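Exoribonuclease II, mitochondrial (Candida glabrata, PDB 6F3H) degrades RNA in the 3'-to-5' direction as the magnesium-binding exoribonuclease component of the mitochondrial RNA degradosome. Local coordinates at residues 62-67 against 636-641; 300-305 against 312-317; 665-670 against 767-772. The protein carries 1 engineered substitution. One frame throughout, in Å; residues are numbered along the deposited sequence.

Contact 1 (62-67 against 636-641)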
loop_
_atom_site.group_PDB
_atom_site.type_symbol
_atom_site.label_atom_id
_atom_site.label_comp_id
_atom_site.label_asym_id
_atom_site.label_seq_id
_atom_site.Cartn_x
_atom_site.Cartn_y
_atom_site.Cartn_z
ATOM N N PRO A 62 20.812 6.673 11.603
ATOM C CA PRO A 62 19.544 7.391 11.466
ATOM C C PRO A 62 18.454 6.845 12.373
ATOM O O PRO A 62 17.272 6.912 12.022
ATOM C CB PRO A 62 19.192 7.178 9.992
ATOM C CG PRO A 62 19.871 5.867 9.640
ATOM C CD PRO A 62 20.844 5.494 10.734
ATOM N N ARG A 63 18.817 6.313 13.539
ATOM C CA ARG A 63 17.797 5.774 14.417
ATOM C C ARG A 63 17.345 6.773 15.463
ATOM O O ARG A 63 18.093 7.645 15.914
ATOM C CB ARG A 63 18.238 4.498 15.111
ATOM C CG ARG A 63 18.791 3.514 14.170
ATOM C CD ARG A 63 19.522 2.497 14.941
ATOM N NE ARG A 63 20.709 3.066 15.539
ATOM C CZ ARG A 63 21.496 2.391 16.362
ATOM N NH1 ARG A 63 21.200 1.131 16.697
ATOM N NH2 ARG A 63 22.561 2.992 16.869
ATOM N N TYR A 64 16.102 6.594 15.863
ATOM C CA TYR A 64 15.536 7.374 16.923
ATOM C C TYR A 64 15.933 6.786 18.249
ATOM O O TYR A 64 16.163 5.585 18.383
ATOM C CB TYR A 64 14.031 7.377 16.808
ATOM C CG TYR A 64 13.540 8.194 15.661
ATOM C CD1 TYR A 64 13.616 7.723 14.358
ATOM C CD2 TYR A 64 12.997 9.445 15.879
ATOM C CE1 TYR A 64 13.157 8.489 13.298
ATOM C CE2 TYR A 64 12.538 10.205 14.844
ATOM C CZ TYR A 64 12.612 9.736 13.553
ATOM O OH TYR A 64 12.129 10.544 12.537
ATOM N N THR A 65 15.938 7.636 19.255
ATOM C CA THR A 65 16.220 7.199 20.600
ATOM C C THR A 65 14.916 7.192 21.354
ATOM O O THR A 65 14.188 8.185 21.358
ATOM C CB THR A 65 17.199 8.119 21.289
ATOM O OG1 THR A 65 18.260 8.435 20.377
ATOM C CG2 THR A 65 17.728 7.449 22.516
ATOM N N PHE A 66 14.607 6.066 21.942
ATOM C CA PHE A 66 13.423 5.934 22.754
ATOM C C PHE A 66 13.851 5.586 24.161
ATOM O O PHE A 66 14.879 4.948 24.362
ATOM C CB PHE A 66 12.528 4.869 22.219
ATOM C CG PHE A 66 12.168 5.067 20.824
ATOM C CD1 PHE A 66 13.046 4.733 19.814
ATOM C CD2 PHE A 66 10.939 5.587 20.506
ATOM C CE1 PHE A 66 12.687 4.909 18.501
ATOM C CE2 PHE A 66 10.571 5.770 19.211
ATOM C CZ PHE A 66 11.447 5.430 18.200
ATOM N N ALA A 67 13.048 5.990 25.133
ATOM C CA ALA A 67 13.338 5.711 26.523
ATOM C C ALA A 67 12.254 4.803 27.089
ATOM O O ALA A 67 11.063 5.033 26.857
ATOM C CB ALA A 67 13.423 7.014 27.305
ATOM N N ASN A 636 4.506 14.445 4.501
ATOM C CA ASN A 636 4.992 15.339 5.543
ATOM C C ASN A 636 6.493 15.403 5.596
ATOM O O ASN A 636 7.053 16.466 5.857
ATOM C CB ASN A 636 4.538 14.897 6.930
ATOM C CG ASN A 636 3.084 15.118 7.172
ATOM O OD1 ASN A 636 2.402 15.758 6.381
ATOM N ND2 ASN A 636 2.588 14.579 8.284
ATOM N N GLY A 637 7.145 14.276 5.466
ATOM C CA GLY A 637 8.554 14.257 5.721
ATOM C C GLY A 637 8.765 13.925 7.173
ATOM O O GLY A 637 7.831 13.611 7.919
ATOM N N LEU A 638 10.019 14.022 7.586
ATOM C CA LEU A 638 10.410 13.644 8.932
ATOM C C LEU A 638 10.908 14.833 9.748
ATOM O O LEU A 638 11.393 15.835 9.214
ATOM C CB LEU A 638 11.492 12.562 8.902
ATOM C CG LEU A 638 11.134 11.203 8.304
ATOM C CD1 LEU A 638 12.307 10.261 8.359
ATOM C CD2 LEU A 638 9.993 10.601 9.076
ATOM N N ASN A 639 10.758 14.711 11.061
ATOM C CA ASN A 639 11.444 15.598 11.983
ATOM C C ASN A 639 12.877 15.093 12.100
ATOM O O ASN A 639 13.095 13.959 12.540
ATOM C CB ASN A 639 10.740 15.583 13.337
ATOM C CG ASN A 639 9.315 16.098 13.255
ATOM O OD1 ASN A 639 8.360 15.337 13.411
ATOM N ND2 ASN A 639 9.165 17.392 13.001
ATOM N N LEU A 640 13.855 15.910 11.698
ATOM C CA LEU A 640 15.240 15.455 11.602
ATOM C C LEU A 640 16.204 16.298 12.432
ATOM O O LEU A 640 15.984 17.491 12.659
ATOM C CB LEU A 640 15.725 15.463 10.154
ATOM C CG LEU A 640 15.142 14.355 9.299
ATOM C CD1 LEU A 640 15.607 14.537 7.886
ATOM C CD2 LEU A 640 15.612 13.020 9.838
ATOM N N GLY A 641 17.310 15.663 12.843
ATOM C CA GLY A 641 18.335 16.375 13.569
ATOM C C GLY A 641 19.023 17.396 12.693
ATOM O O GLY A 641 19.023 17.308 11.468
#
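Tyr-64 reaches from strand 64-68 to the loop 636-641 and touches Leu-638 and Asn-639 with little more than its hydroxyl. At the start of the side chain, CB leaves the backbone across the direction of the loop rather than at it. The first torsion then turns CG to the side of the backbone N, opposite the carbonyl carbon (chi1 -72°), and this carries the ring over to the loop. The ring atoms nearer CB stay clear of the 636-641 backbone; outside the two segments, Leu-34 and Cys-52 pack on the tyrosine. Further out, the ring lies obliquely to the carbonyl of Asn-639. CZ is still 4.4 Å from Asn-639 O. Only at the tip does the approach tighten, with Tyr-64 OH at 3.5 Å from Asn-639 O. The same OH also lies over the forked end of Leu-638, 4.1 Å from CD2 and 4.2 Å from CD1, so both methyls share it almost equally. Leu-638 has its CB directed at the strand segment and meets the hydroxyl with these two methyls, while Asn-639 contributes through its backbone.

The tyrosine belongs to a five-stranded antiparallel sheet near the N-terminus, where its backbone is bonded to Ala-76 of the next strand. The loop belongs to the RNB domain and runs between strand 632-634 and helix 642-657, with Gly-641 as the N-cap of that helix. Here an aromatic side chain bridges the N-terminal sheet and the RNB domain, more than 560 residues further along the chain.

No hydrogen bond crosses here. With a hydroxyl resting against two methyls and near a carbonyl oxygen, at a separation where no hydrogen bond is made, the contact is chiefly van der Waals packing, small in area and without a directional polar anchor.

Contact 2 (300-305 against 312-317)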
loop_
_atom_site.group_PDB
_atom_site.type_symbol
_atom_site.label_atom_id
_atom_site.label_comp_id
_atom_site.label_asym_id
_atom_site.label_seq_id
_atom_site.Cartn_x
_atom_site.Cartn_y
_atom_site.Cartn_z
ATOM N N ASN A 300 -0.282 -24.964 3.680
ATOM C CA ASN A 300 -0.663 -23.876 2.812
ATOM C C ASN A 300 -0.868 -22.596 3.608
ATOM O O ASN A 300 -0.268 -21.562 3.300
ATOM C CB ASN A 300 -1.910 -24.286 2.056
ATOM C CG ASN A 300 -2.342 -23.261 1.082
ATOM O OD1 ASN A 300 -1.589 -22.858 0.210
ATOM N ND2 ASN A 300 -3.580 -22.828 1.211
ATOM N N ASP A 301 -1.690 -22.651 4.655
ATOM C CA ASP A 301 -1.889 -21.462 5.464
ATOM C C ASP A 301 -0.582 -20.955 6.063
ATOM O O ASP A 301 -0.488 -19.778 6.405
ATOM C CB ASP A 301 -2.926 -21.742 6.559
ATOM C CG ASP A 301 -4.357 -21.704 6.032
ATOM O OD1 ASP A 301 -4.560 -21.048 4.999
ATOM O OD2 ASP A 301 -5.290 -22.277 6.640
ATOM N N TYR A 302 0.442 -21.790 6.177
ATOM C CA TYR A 302 1.705 -21.262 6.678
ATOM C C TYR A 302 2.490 -20.544 5.581
ATOM O O TYR A 302 2.895 -19.396 5.764
ATOM C CB TYR A 302 2.537 -22.383 7.301
ATOM C CG TYR A 302 3.663 -21.891 8.184
ATOM C CD1 TYR A 302 3.468 -21.643 9.536
ATOM C CD2 TYR A 302 4.921 -21.653 7.659
ATOM C CE1 TYR A 302 4.508 -21.173 10.337
ATOM C CE2 TYR A 302 5.962 -21.188 8.447
ATOM C CZ TYR A 302 5.753 -20.950 9.778
ATOM O OH TYR A 302 6.805 -20.486 10.534
ATOM N N ALA A 303 2.682 -21.191 4.426
ATOM C CA ALA A 303 3.436 -20.585 3.325
ATOM C C ALA A 303 2.821 -19.275 2.867
ATOM O O ALA A 303 3.538 -18.345 2.478
ATOM C CB ALA A 303 3.518 -21.546 2.148
ATOM N N ALA A 304 1.491 -19.205 2.848
ATOM C CA ALA A 304 0.779 -18.007 2.454
ATOM C C ALA A 304 0.897 -16.882 3.463
ATOM O O ALA A 304 0.598 -15.739 3.119
ATOM C CB ALA A 304 -0.677 -18.354 2.249
ATOM N N GLY A 305 1.349 -17.162 4.680
ATOM C CA GLY A 305 1.472 -16.148 5.710
ATOM C C GLY A 305 0.235 -15.908 6.542
ATOM O O GLY A 305 0.174 -14.900 7.254
ATOM N N VAL A 312 1.537 -22.479 18.556
ATOM C CA VAL A 312 1.201 -23.887 18.615
ATOM C C VAL A 312 1.382 -24.517 17.256
ATOM O O VAL A 312 2.048 -25.547 17.100
ATOM C CB VAL A 312 -0.246 -24.051 19.084
ATOM C CG1 VAL A 312 -0.676 -25.480 18.939
ATOM C CG2 VAL A 312 -0.376 -23.570 20.482
ATOM N N LEU A 313 0.785 -23.895 16.249
ATOM C CA LEU A 313 0.852 -24.442 14.912
ATOM C C LEU A 313 2.277 -24.501 14.422
ATOM O O LEU A 313 2.661 -25.451 13.736
ATOM C CB LEU A 313 -0.004 -23.598 13.978
ATOM C CG LEU A 313 -1.469 -23.570 14.393
ATOM C CD1 LEU A 313 -2.250 -22.649 13.550
ATOM C CD2 LEU A 313 -2.056 -24.920 14.333
ATOM N N THR A 314 3.095 -23.537 14.814
ATOM C CA THR A 314 4.490 -23.611 14.424
ATOM C C THR A 314 5.161 -24.808 15.074
ATOM O O THR A 314 5.967 -25.505 14.450
ATOM C CB THR A 314 5.209 -22.336 14.814
ATOM O OG1 THR A 314 4.457 -21.213 14.344
ATOM C CG2 THR A 314 6.563 -22.331 14.168
ATOM N N THR A 315 4.826 -25.081 16.330
ATOM C CA THR A 315 5.418 -26.237 16.983
ATOM C C THR A 315 4.962 -27.516 16.314
ATOM O O THR A 315 5.771 -28.400 16.031
ATOM C CB THR A 315 5.060 -26.248 18.460
ATOM O OG1 THR A 315 5.868 -25.288 19.151
ATOM C CG2 THR A 315 5.336 -27.601 19.020
ATOM N N ILE A 316 3.662 -27.633 16.071
ATOM C CA ILE A 316 3.142 -28.760 15.311
ATOM C C ILE A 316 3.968 -28.956 14.061
ATOM O O ILE A 316 4.452 -30.049 13.770
ATOM C CB ILE A 316 1.669 -28.527 14.955
ATOM C CG1 ILE A 316 0.780 -28.697 16.183
ATOM C CG2 ILE A 316 1.256 -29.525 13.933
ATOM C CD1 ILE A 316 0.733 -30.084 16.673
ATOM N N ILE A 317 4.186 -27.875 13.330
ATOM C CA ILE A 317 4.906 -27.975 12.069
ATOM C C ILE A 317 6.354 -28.363 12.304
ATOM O O ILE A 317 6.938 -29.108 11.519
ATOM C CB ILE A 317 4.778 -26.644 11.314
ATOM C CG1 ILE A 317 3.367 -26.530 10.713
ATOM C CG2 ILE A 317 5.873 -26.510 10.321
ATOM C CD1 ILE A 317 2.999 -25.200 10.147
#
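The ring of Tyr-302 lies against Thr-314 and Ile-317 of the next helix, meeting each in a different way. Ile-317 approaches obliquely and touches with the end of its longer branch: CD1 lies 3.6 Å from Tyr-302 CD1 and 3.9 Å from Tyr-302 CG, and it also comes within 4.0 Å of Tyr-302 CB. One methyl therefore follows the base of the tyrosine side chain from CB onto the ring. Thr-314 crosses the tyrosine at about a right angle. Its OG1 sits at the ring's edge, near the ring plane, 4.0 Å from Tyr-302 CE1, and its CG2 is 4.1 Å from the phenolic OH further out. Tyr-302 reaches both because its CG is swung opposite the backbone N (chi1 -164°), which sends the ring out from its own helix toward the other.

The two helices, 293-303 and 311-322, are consecutive in the chain, joined by a short loop and packed against each other. The first ends in a Schellman motif: Gly-305 takes a positive phi of 87°, and its N is bonded to Tyr-302 O, the backbone of the residue that makes the contact. In the second helix, Thr-314 and Ile-317 are three residues apart, about one turn, and so present side chains to the same tyrosine.

Thr-314 OG1 makes its hydrogen bond back to the carbonyl O of Asn-310, just ahead of the helix, rather than across to the tyrosine. Ile-317 and Tyr-302 are both buried, and each has a further neighbour: Val-332 lies against the isoleucine, while Cys-337 of helix 334-343 packs on the tyrosine. Leu-313 and Ile-316 of the second helix also pack against the long helix 251-281.

Contact 3 (665-670 against 767-772)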
loop_
_atom_site.group_PDB
_atom_site.type_symbol
_atom_site.label_atom_id
_atom_site.label_comp_id
_atom_site.label_asym_id
_atom_site.label_seq_id
_atom_site.Cartn_x
_atom_site.Cartn_y
_atom_site.Cartn_z
ATOM N N ASP A 665 23.535 7.524 -3.556
ATOM C CA ASP A 665 23.270 8.779 -2.855
ATOM C C ASP A 665 21.930 8.733 -2.136
ATOM O O ASP A 665 21.773 9.321 -1.061
ATOM C CB ASP A 665 23.244 9.951 -3.849
ATOM C CG ASP A 665 24.525 10.086 -4.680
ATOM O OD1 ASP A 665 25.638 9.884 -4.142
ATOM O OD2 ASP A 665 24.406 10.417 -5.888
ATOM N N ILE A 666 20.938 8.083 -2.750
ATOM C CA ILE A 666 19.612 7.965 -2.154
ATOM C C ILE A 666 19.627 7.021 -0.970
ATOM O O ILE A 666 18.862 7.207 -0.023
ATOM C CB ILE A 666 18.582 7.518 -3.195
ATOM N N THR A 667 20.469 5.983 -1.004
ATOM C CA THR A 667 20.504 5.056 0.114
ATOM C C THR A 667 20.821 5.818 1.372
ATOM O O THR A 667 20.122 5.710 2.384
ATOM C CB THR A 667 21.574 3.995 -0.101
ATOM O OG1 THR A 667 21.547 3.539 -1.454
ATOM C CG2 THR A 667 21.314 2.829 0.789
ATOM N N LYS A 668 21.849 6.643 1.293
ATOM C CA LYS A 668 22.195 7.496 2.408
ATOM C C LYS A 668 21.037 8.434 2.728
ATOM O O LYS A 668 20.730 8.686 3.896
ATOM C CB LYS A 668 23.463 8.236 2.032
ATOM C CG LYS A 668 24.427 7.289 1.317
ATOM C CD LYS A 668 25.861 7.756 1.408
ATOM C CE LYS A 668 26.167 8.364 2.787
ATOM N NZ LYS A 668 27.521 8.998 2.878
ATOM N N ILE A 669 20.346 8.922 1.704
ATOM C CA ILE A 669 19.216 9.808 1.960
ATOM C C ILE A 669 17.990 9.012 2.397
ATOM O O ILE A 669 17.156 9.529 3.151
ATOM C CB ILE A 669 18.900 10.673 0.726
ATOM N N SER A 670 17.859 7.759 1.928
ATOM C CA SER A 670 16.657 6.959 2.177
ATOM C C SER A 670 16.367 6.824 3.652
ATOM O O SER A 670 15.201 6.684 4.035
ATOM C CB SER A 670 16.798 5.565 1.568
ATOM N N ASP A 767 27.553 -8.082 -6.300
ATOM C CA ASP A 767 27.907 -6.833 -5.630
ATOM C C ASP A 767 26.679 -6.227 -4.955
ATOM O O ASP A 767 25.573 -6.277 -5.502
ATOM C CB ASP A 767 28.506 -5.841 -6.639
ATOM N N VAL A 768 26.891 -5.600 -3.781
ATOM C CA VAL A 768 25.802 -5.099 -2.941
ATOM C C VAL A 768 26.119 -3.726 -2.352
ATOM O O VAL A 768 27.272 -3.299 -2.281
ATOM C CB VAL A 768 25.488 -6.059 -1.776
ATOM C CG1 VAL A 768 25.474 -7.490 -2.246
ATOM C CG2 VAL A 768 26.477 -5.865 -0.644
ATOM N N ILE A 769 25.069 -3.049 -1.887
ATOM C CA ILE A 769 25.176 -1.752 -1.229
ATOM C C ILE A 769 24.594 -1.840 0.173
ATOM O O ILE A 769 23.453 -2.272 0.348
ATOM C CB ILE A 769 24.469 -0.641 -2.022
ATOM C CG1 ILE A 769 25.073 -0.517 -3.416
ATOM C CG2 ILE A 769 24.532 0.681 -1.259
ATOM C CD1 ILE A 769 24.607 0.739 -4.171
ATOM N N VAL A 770 25.349 -1.360 1.153
ATOM C CA VAL A 770 24.962 -1.439 2.556
ATOM C C VAL A 770 23.868 -0.429 2.842
ATOM O O VAL A 770 23.936 0.725 2.406
ATOM C CB VAL A 770 26.174 -1.170 3.453
ATOM C CG1 VAL A 770 25.780 -1.312 4.911
ATOM C CG2 VAL A 770 27.324 -2.072 3.061
ATOM N N THR A 771 22.846 -0.866 3.579
ATOM C CA THR A 771 21.675 -0.044 3.827
ATOM C C THR A 771 21.289 0.083 5.292
ATOM O O THR A 771 20.232 0.657 5.579
ATOM C CB THR A 771 20.464 -0.583 3.056
ATOM O OG1 THR A 771 20.024 -1.821 3.634
ATOM C CG2 THR A 771 20.839 -0.794 1.597
ATOM N N SER A 772 22.076 -0.461 6.221
ATOM C CA SER A 772 21.729 -0.358 7.630
ATOM C C SER A 772 22.990 -0.365 8.471
ATOM O O SER A 772 24.071 -0.744 8.010
ATOM C CB SER A 772 20.816 -1.498 8.091
ATOM O OG SER A 772 21.559 -2.686 8.310
#
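This is a small van der Waals contact between helix 663-670, in the RNB domain, and the end of strand 765-770, which belongs to a C-terminal five-stranded sheet, probably the S1-like RNA-binding domain seen in RNase II relatives. Thr-667 carries the helix side alone, and its two branches divide the work. The methyl, CG2, rests against the strand end, 3.7 Å from Val-770 O and equally 3.7 Å from the methyl CG2 of Thr-771. The hydroxyl OG1 lies 4.1 Å from Ile-769 CG2. Thr-771 turns its methyl to the helix because that branch stands opposite its carbonyl carbon, with OG1 set between the backbone N and that carbon (chi1 71°).

Thr-667 OG1 is bonded back to Leu-663 O, so its polar end is satisfied within its own helix. Three residues on, Ser-670 packs on an adenine base of the bound RNA, which puts this junction beside the RNA. With no hydrogen bond from helix to strand, what joins the two domains here is methyl packing, with a carbonyl oxygen beside one of the methyls.

Contacts 1 and 3 lie on the same side of the chain's centre, their centres 18 Å apart and their nearest atoms about 6 Å apart. Each ties the RNB domain to a different sheet: the N-terminal one through 62-67 and the C-terminal one through 767-772. On the RNB side, helix 642-657 separates 636-641 from 665-670. Contact 2 is remote, its centre 36 Å from that of contact 1 and 34 Å from that of contact 3. Along the chain it falls between the two halves of contact 1, and contact 3 follows. Contacts 1 and 3 join domains near the RNA, nearest atoms about 8 and 3 Å from it; contact 2 packs consecutive helices together.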